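Local coordinates for N-carbamoylsarcosine amidase related protein (Thermoplasma acidophilum, PDB 3EEF) that probably acts as a zinc-containing hydrolase of the isochorismatase-like family, cleaving a carbon–nitrogen bond as an N-carbamoylsarcosine amidase would, at residues A[114-119]-A[142-147]; A[123-128]-A[155-160]; A[44-49]-A[84-89]. All blocks are in the same frame, centred on the assembly; numbering follows the deposited sequence.

Contact 1 (A[114-119]-A[142-147]); sequences VLIGLD and EDAVAA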
# COMPACT_ATOMS: atom_id res chain seq x y z
N VAL A 114 2.42 -5.61 -19.94
CA VAL A 114 3.21 -6.61 -20.67
C VAL A 114 4.52 -6.76 -19.96
O VAL A 114 5.22 -5.77 -19.75
CB VAL A 114 3.47 -6.20 -22.12
CG1 VAL A 114 4.25 -7.30 -22.83
CG2 VAL A 114 2.15 -5.92 -22.81
N LEU A 115 4.83 -7.98 -19.57
CA LEU A 115 5.98 -8.25 -18.67
C LEU A 115 7.12 -8.97 -19.40
O LEU A 115 6.92 -9.99 -20.02
CB LEU A 115 5.53 -9.14 -17.50
CG LEU A 115 4.45 -8.60 -16.59
CD1 LEU A 115 4.09 -9.64 -15.52
CD2 LEU A 115 4.93 -7.30 -15.95
N ILE A 116 8.31 -8.41 -19.31
CA ILE A 116 9.50 -9.10 -19.75
C ILE A 116 10.61 -8.91 -18.72
O ILE A 116 10.52 -8.02 -17.85
CB ILE A 116 9.95 -8.56 -21.14
CG1 ILE A 116 10.49 -7.14 -21.05
CG2 ILE A 116 8.78 -8.62 -22.14
CD1 ILE A 116 10.99 -6.62 -22.41
N GLY A 117 11.63 -9.77 -18.79
CA GLY A 117 12.84 -9.62 -17.96
C GLY A 117 13.13 -10.80 -17.04
O GLY A 117 12.71 -11.92 -17.29
N LEU A 118 13.77 -10.50 -15.92
CA LEU A 118 14.34 -11.49 -15.00
C LEU A 118 13.66 -11.49 -13.64
O LEU A 118 13.61 -10.46 -12.97
CB LEU A 118 15.84 -11.17 -14.78
CG LEU A 118 16.54 -11.06 -16.11
CD1 LEU A 118 17.99 -10.83 -15.90
CD2 LEU A 118 16.21 -12.30 -17.02
N ASP A 119 13.10 -12.63 -13.22
CA ASP A 119 12.89 -13.82 -14.05
C ASP A 119 11.53 -14.40 -13.75
O ASP A 119 10.84 -13.97 -12.81
CB ASP A 119 13.99 -14.87 -13.82
CG ASP A 119 14.25 -15.15 -12.37
OD1 ASP A 119 13.29 -15.58 -11.70
OD2 ASP A 119 15.40 -14.97 -11.92
N GLU A 142 7.23 -14.82 -23.51
CA GLU A 142 8.00 -15.99 -23.09
C GLU A 142 9.49 -15.95 -23.43
O GLU A 142 10.32 -16.24 -22.58
CB GLU A 142 7.38 -17.30 -23.59
CG GLU A 142 7.29 -17.47 -25.11
CD GLU A 142 6.64 -18.80 -25.57
OE1 GLU A 142 6.35 -19.69 -24.74
OE2 GLU A 142 6.40 -18.94 -26.78
N ASP A 143 9.82 -15.54 -24.65
CA ASP A 143 11.20 -15.55 -25.13
C ASP A 143 11.97 -14.39 -24.60
O ASP A 143 13.20 -14.34 -24.73
CB ASP A 143 11.30 -15.61 -26.68
CG ASP A 143 10.57 -14.49 -27.37
OD1 ASP A 143 9.48 -14.08 -26.89
OD2 ASP A 143 11.09 -14.01 -28.39
N ALA A 144 11.26 -13.45 -23.99
CA ALA A 144 11.92 -12.33 -23.36
C ALA A 144 11.93 -12.49 -21.83
O ALA A 144 12.28 -11.58 -21.12
CB ALA A 144 11.25 -11.04 -23.77
N VAL A 145 11.60 -13.68 -21.35
CA VAL A 145 11.70 -13.99 -19.91
C VAL A 145 12.54 -15.25 -19.71
O VAL A 145 12.40 -16.21 -20.45
CB VAL A 145 10.30 -14.16 -19.31
CG1 VAL A 145 10.34 -14.69 -17.89
CG2 VAL A 145 9.58 -12.83 -19.34
N ALA A 146 13.39 -15.24 -18.69
CA ALA A 146 14.21 -16.42 -18.36
C ALA A 146 13.74 -17.10 -17.10
O ALA A 146 13.56 -16.42 -16.10
CB ALA A 146 15.64 -15.99 -18.15
N ALA A 147 13.58 -18.43 -17.12
CA ALA A 147 13.31 -19.21 -15.89
C ALA A 147 14.58 -19.33 -15.04
O ALA A 147 15.69 -19.06 -15.53
CB ALA A 147 12.77 -20.59 -16.25

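Contact 2 (A[123-128]-A[155-160]); sequences CVRHTA and DYFTRV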
# COMPACT_ATOMS: atom_id res chain seq x y z
N CYS A 123 11.13 -12.27 -9.76
CA CYS A 123 10.66 -10.89 -9.84
C CYS A 123 9.53 -10.66 -10.87
O CYS A 123 8.63 -9.84 -10.65
CB CYS A 123 11.83 -9.93 -10.11
SG CYS A 123 13.13 -9.93 -8.80
N VAL A 124 9.58 -11.36 -12.01
CA VAL A 124 8.56 -11.20 -13.05
C VAL A 124 7.23 -11.70 -12.50
O VAL A 124 6.19 -11.06 -12.66
CB VAL A 124 8.93 -11.94 -14.37
CG1 VAL A 124 7.73 -12.03 -15.28
CG2 VAL A 124 10.14 -11.25 -15.09
N ARG A 125 7.29 -12.82 -11.82
CA ARG A 125 6.12 -13.46 -11.29
C ARG A 125 5.47 -12.64 -10.18
O ARG A 125 4.23 -12.53 -10.09
CB ARG A 125 6.51 -14.84 -10.79
CG ARG A 125 5.34 -15.67 -10.37
CD ARG A 125 5.74 -16.97 -9.74
NE ARG A 125 6.46 -17.85 -10.65
CZ ARG A 125 6.59 -19.16 -10.47
NH1 ARG A 125 6.02 -19.77 -9.44
NH2 ARG A 125 7.24 -19.88 -11.36
N HIS A 126 6.33 -12.12 -9.31
CA HIS A 126 5.90 -11.30 -8.18
C HIS A 126 5.28 -9.99 -8.65
O HIS A 126 4.25 -9.57 -8.16
CB HIS A 126 7.07 -11.09 -7.22
CG HIS A 126 7.30 -12.26 -6.32
ND1 HIS A 126 7.96 -13.39 -6.74
CD2 HIS A 126 6.87 -12.52 -5.06
CE1 HIS A 126 7.96 -14.28 -5.76
NE2 HIS A 126 7.32 -13.77 -4.73
N THR A 127 5.91 -9.35 -9.61
CA THR A 127 5.31 -8.22 -10.29
C THR A 127 3.94 -8.59 -10.88
O THR A 127 2.99 -7.81 -10.78
CB THR A 127 6.25 -7.75 -11.38
OG1 THR A 127 7.50 -7.46 -10.75
CG2 THR A 127 5.70 -6.49 -12.09
N ALA A 128 3.82 -9.77 -11.48
CA ALA A 128 2.56 -10.26 -12.09
C ALA A 128 1.46 -10.33 -11.04
O ALA A 128 0.35 -9.84 -11.24
CB ALA A 128 2.77 -11.65 -12.70
N ASP A 155 2.99 -22.47 -17.18
CA ASP A 155 1.74 -23.04 -16.66
C ASP A 155 1.22 -22.28 -15.43
O ASP A 155 0.00 -22.16 -15.23
CB ASP A 155 2.00 -24.51 -16.25
CG ASP A 155 0.80 -25.42 -16.47
OD1 ASP A 155 -0.17 -25.37 -15.68
OD2 ASP A 155 0.85 -26.24 -17.42
N TYR A 156 2.15 -21.80 -14.62
CA TYR A 156 1.84 -21.09 -13.40
C TYR A 156 1.25 -19.72 -13.73
O TYR A 156 0.18 -19.37 -13.22
CB TYR A 156 3.10 -20.92 -12.54
CG TYR A 156 2.77 -20.50 -11.15
CD1 TYR A 156 2.60 -21.44 -10.16
CD2 TYR A 156 2.59 -19.15 -10.84
CE1 TYR A 156 2.27 -21.06 -8.87
CE2 TYR A 156 2.27 -18.76 -9.57
CZ TYR A 156 2.11 -19.72 -8.58
OH TYR A 156 1.78 -19.36 -7.30
N PHE A 157 1.95 -18.96 -14.58
CA PHE A 157 1.42 -17.70 -15.07
C PHE A 157 -0.02 -17.81 -15.57
O PHE A 157 -0.89 -17.02 -15.14
CB PHE A 157 2.30 -17.17 -16.19
CG PHE A 157 3.48 -16.41 -15.71
CD1 PHE A 157 3.33 -15.20 -15.08
CD2 PHE A 157 4.74 -16.90 -15.88
CE1 PHE A 157 4.42 -14.49 -14.63
CE2 PHE A 157 5.85 -16.17 -15.41
CZ PHE A 157 5.66 -14.98 -14.79
N THR A 158 -0.25 -18.76 -16.46
CA THR A 158 -1.55 -18.92 -17.11
C THR A 158 -2.63 -19.40 -16.11
O THR A 158 -3.74 -18.87 -16.08
CB THR A 158 -1.48 -19.89 -18.36
OG1 THR A 158 -0.95 -21.17 -18.00
CG2 THR A 158 -0.61 -19.29 -19.46
N ARG A 159 -2.29 -20.38 -15.29
CA ARG A 159 -3.28 -20.94 -14.37
C ARG A 159 -3.55 -20.03 -13.15
O ARG A 159 -4.68 -19.98 -12.65
CB ARG A 159 -2.84 -22.33 -13.91
N VAL A 160 -2.53 -19.31 -12.68
CA VAL A 160 -2.65 -18.56 -11.44
C VAL A 160 -2.87 -17.03 -11.61
O VAL A 160 -3.56 -16.40 -10.80
CB VAL A 160 -1.45 -18.79 -10.53
CG1 VAL A 160 -1.64 -17.97 -9.20
CG2 VAL A 160 -1.28 -20.30 -10.29

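Contact 3 (A[44-49]-A[84-89]); sequences PVVYVN and GDYVLE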
# COMPACT_ATOMS: atom_id res chain seq x y z
N PRO A 44 3.74 3.46 -23.03
CA PRO A 44 4.70 3.59 -21.94
C PRO A 44 5.62 2.37 -21.77
O PRO A 44 5.19 1.22 -21.88
CB PRO A 44 3.81 3.76 -20.70
CG PRO A 44 2.43 3.99 -21.19
CD PRO A 44 2.36 3.35 -22.53
N VAL A 45 6.88 2.66 -21.51
CA VAL A 45 7.89 1.65 -21.20
C VAL A 45 8.48 2.00 -19.85
O VAL A 45 8.94 3.12 -19.65
CB VAL A 45 8.99 1.65 -22.23
CG1 VAL A 45 10.19 0.80 -21.74
CG2 VAL A 45 8.43 1.16 -23.59
N VAL A 46 8.44 1.04 -18.93
CA VAL A 46 8.89 1.26 -17.57
C VAL A 46 9.90 0.19 -17.13
O VAL A 46 9.58 -0.98 -17.08
CB VAL A 46 7.69 1.20 -16.59
CG1 VAL A 46 8.18 1.46 -15.16
CG2 VAL A 46 6.58 2.19 -17.03
N TYR A 47 11.11 0.63 -16.81
CA TYR A 47 12.11 -0.25 -16.29
C TYR A 47 11.99 -0.24 -14.78
O TYR A 47 11.94 0.82 -14.17
CB TYR A 47 13.52 0.21 -16.68
CG TYR A 47 13.84 0.17 -18.18
CD1 TYR A 47 14.62 -0.85 -18.72
CD2 TYR A 47 13.39 1.16 -19.03
CE1 TYR A 47 14.93 -0.87 -20.08
CE2 TYR A 47 13.68 1.14 -20.40
CZ TYR A 47 14.45 0.13 -20.91
OH TYR A 47 14.75 0.12 -22.26
N VAL A 48 11.94 -1.44 -14.19
CA VAL A 48 11.92 -1.60 -12.75
C VAL A 48 13.16 -2.45 -12.36
O VAL A 48 13.21 -3.62 -12.67
CB VAL A 48 10.57 -2.21 -12.25
CG1 VAL A 48 9.45 -1.25 -12.43
CG2 VAL A 48 10.21 -3.44 -13.02
N ASN A 49 14.12 -1.84 -11.66
CA ASN A 49 15.43 -2.43 -11.36
C ASN A 49 15.75 -2.47 -9.89
O ASN A 49 15.66 -1.46 -9.19
CB ASN A 49 16.51 -1.60 -12.02
CG ASN A 49 16.21 -1.34 -13.46
OD1 ASN A 49 15.95 -2.28 -14.20
ND2 ASN A 49 16.21 -0.08 -13.85
N GLY A 84 11.82 9.45 -22.34
CA GLY A 84 10.39 9.07 -22.31
C GLY A 84 10.11 7.78 -21.57
O GLY A 84 9.04 7.63 -20.95
N ASP A 85 11.04 6.84 -21.65
CA ASP A 85 10.99 5.62 -20.83
C ASP A 85 11.08 5.99 -19.37
O ASP A 85 11.85 6.86 -19.00
CB ASP A 85 12.17 4.73 -21.12
CG ASP A 85 12.20 4.23 -22.53
OD1 ASP A 85 11.23 4.41 -23.29
OD2 ASP A 85 13.21 3.58 -22.86
N TYR A 86 10.34 5.29 -18.53
CA TYR A 86 10.45 5.44 -17.08
C TYR A 86 11.50 4.45 -16.47
O TYR A 86 11.59 3.30 -16.90
CB TYR A 86 9.07 5.26 -16.48
CG TYR A 86 8.05 6.31 -16.93
CD1 TYR A 86 7.80 7.40 -16.14
CD2 TYR A 86 7.35 6.19 -18.14
CE1 TYR A 86 6.87 8.35 -16.49
CE2 TYR A 86 6.41 7.15 -18.52
CZ TYR A 86 6.17 8.22 -17.67
OH TYR A 86 5.28 9.22 -17.96
N VAL A 87 12.33 4.92 -15.52
CA VAL A 87 13.30 4.05 -14.84
C VAL A 87 13.07 4.15 -13.31
O VAL A 87 13.22 5.23 -12.72
CB VAL A 87 14.75 4.39 -15.18
CG1 VAL A 87 15.73 3.39 -14.51
CG2 VAL A 87 14.96 4.45 -16.70
N LEU A 88 12.68 3.02 -12.72
CA LEU A 88 12.28 2.94 -11.32
C LEU A 88 13.30 2.06 -10.57
O LEU A 88 13.81 1.03 -11.11
CB LEU A 88 10.87 2.33 -11.18
CG LEU A 88 9.61 3.20 -11.29
CD1 LEU A 88 9.74 4.22 -12.42
CD2 LEU A 88 8.34 2.35 -11.46
N GLU A 89 13.61 2.49 -9.35
CA GLU A 89 14.41 1.70 -8.44
C GLU A 89 13.44 0.95 -7.56
O GLU A 89 12.47 1.53 -7.09
CB GLU A 89 15.30 2.59 -7.56
CG GLU A 89 16.46 3.26 -8.30
CD GLU A 89 17.12 4.32 -7.44
OE1 GLU A 89 17.57 3.98 -6.34
OE2 GLU A 89 17.16 5.50 -7.85

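Contact 1 (A[114-119]-A[142-147])
G117 and A144 join the two segments through one backbone hydrogen bond, G117 N to A144 O, 3.0 Å long with 151° at the hydrogen. G117 O lies 3.5 Å from V145 CA in a CA-H...O contact, and G117 pairs with V145 in parallel register. V145 suits the place because its two methyls divide over the glycine backbone: CG1 is 3.7 Å from G117 O, while CG2 turns to the other end of the residue, 3.8 Å from I116 CA. Small residues fit where side chains meet directly. I116 CG2 reaches A144 CB at 3.8 Å, carried there by its position anti to the carbonyl carbon and beside the backbone N. Further on, L118 CD2 rests 3.9 Å from the methyl CB of A146.

The second shell explains the backbone. Any CB at G117 would collide with the carbonyl oxygen of I116, which is why a glycine turns the corner there. A144 O is presented by a type I turn, closed by V145 N bonding E142 O at 3.1 Å. E142 is fixed by salt bridges to K154 and R167. After the corner, a cis peptide links L118 to D119, consistent with related isochorismatase-like cysteine hydrolases, where a cis peptide occurs in this region. D119 OD1 accepts from the backbone N of both D121 and I122, bonds that would help to hold the loop before helix 123-133.

Strand 112-116 runs between strands 3-8 and 137-141, and helix 22-40 covers the contact, with A31 against I116 and T27 against A146.

Contact 2 (A[123-128]-A[155-160])
V124 meets F157 almost at a right angle, its CG1 3.6 Å from CZ of the ring. Next along the helix, R125 does two jobs. Its backbone supports the same ring, R125 CA lying 3.8 Å from F157 CZ, while its side chain reaches across to Y156. With CG anti to the backbone N (chi1 -173°) and a bend at chi3, the arginine lays its guanidinium nearly flat on the tyrosine, the planes 19° apart. This is a cation-pi stack, with R125 CZ 4.3 Å from the ring centroid and NH1 over the centre of the ring. The opposite face of Y156 is filled by V160 CG2, 3.7 Å above the plane, so the ring is sandwiched. One turn after V124, A128 brings CB to the edge of F157, in the plane of the ring and 3.8 Å from CE1; the small methyl suits this close edge approach. Two aromatic rings thus bridge helices that run parallel within 5°, with axes 11.4 Å apart, and A128 also packs on L115 of strand 112-116, as befits helices beside a parallel sheet in an alpha/beta fold.

R125 NE bonds A120 O and NH2 forms a salt bridge with D150. Across the interface, Y156 OH bonds D121 O of the second subunit and H126 NE2 bonds Y161 OH of that subunit. Buried against ring and carboxylate, the R125 charge is likely to persist.

Contact 3 (A[44-49]-A[84-89])
Y47 and its neighbours in strand 45-50 pair with strand 86-90 in regular parallel register, the short axes 4.6 Å apart and 20° from parallel. Y47 uses both backbone groups: its N bonds Y86 O at 2.7 Å and its O receives L88 N at the same length. V45 O and N49 N extend the ladder to Y86 N and L88 O.

The tight face carries V46, V48, Y86 and L88. L88 CD2 fits between the two valines, 3.8 Å from V46 CG1 and 3.9 Å from V48 CG1. Branched aliphatic residues suit this layer, and L101 and I104 of helix 101-107 pack on V46, Y86 and L88. Y86, partly exposed, meets Y53 of the third subunit edge-to-face.

The other face is looser and more polar. With CG beside the backbone N (chi1 -65°), the Y47 ring extends with its edge to the neighbouring strand, Y86 O in its plane. Its CE2 comes 3.5 Å from D85 OD2, ring and carboxylate planes 41° apart. V87 CG2 comes no nearer to the ring than 4.3 Å, at Y47 CD2, and V87 CG1 also meets N49 ND2 at 3.6 Å; V87 and E89 are largely solvent-facing. An alanine in place of Y47 would probably open a gap beside D85, I35 and P81 and would lose the weak hydrogen bond to I79 O.

D85 OD2 also takes a salt bridge from R39 and a hydrogen bond from S82 N, while E89 OE1 forms a salt bridge with K68 and a hydrogen bond with S51 OG. Chemically, then, a hydrophobic face backs the helix, whereas charges on the opposite face are matched at both ends of the pairing, the later end leading from N49 straight into the zinc ligand D50.

How the contacts relate
Along the chain contact 3 closes before either of the others opens, whereas contacts 1 and 2 interleave: strand 112-116 leads into helix 123-133, and strand 145-146 into helix 153-161. Contacts 1 and 2 have centres about 11 Å apart and touch, with D119 O probably accepting a hydrogen bond from V124 N and L115 CD1 packing on A128 CB. Contact 3 lies about 16 Å from contact 1 and about 20 Å from contact 2, centre to centre, and touches neither. Contacts 1 and 3 nevertheless both reach the central parallel sheet, and the side chains of D119 and N49 each come within about 9 Å of the zinc ion; contact 2 meets the second subunit and contact 3 the third.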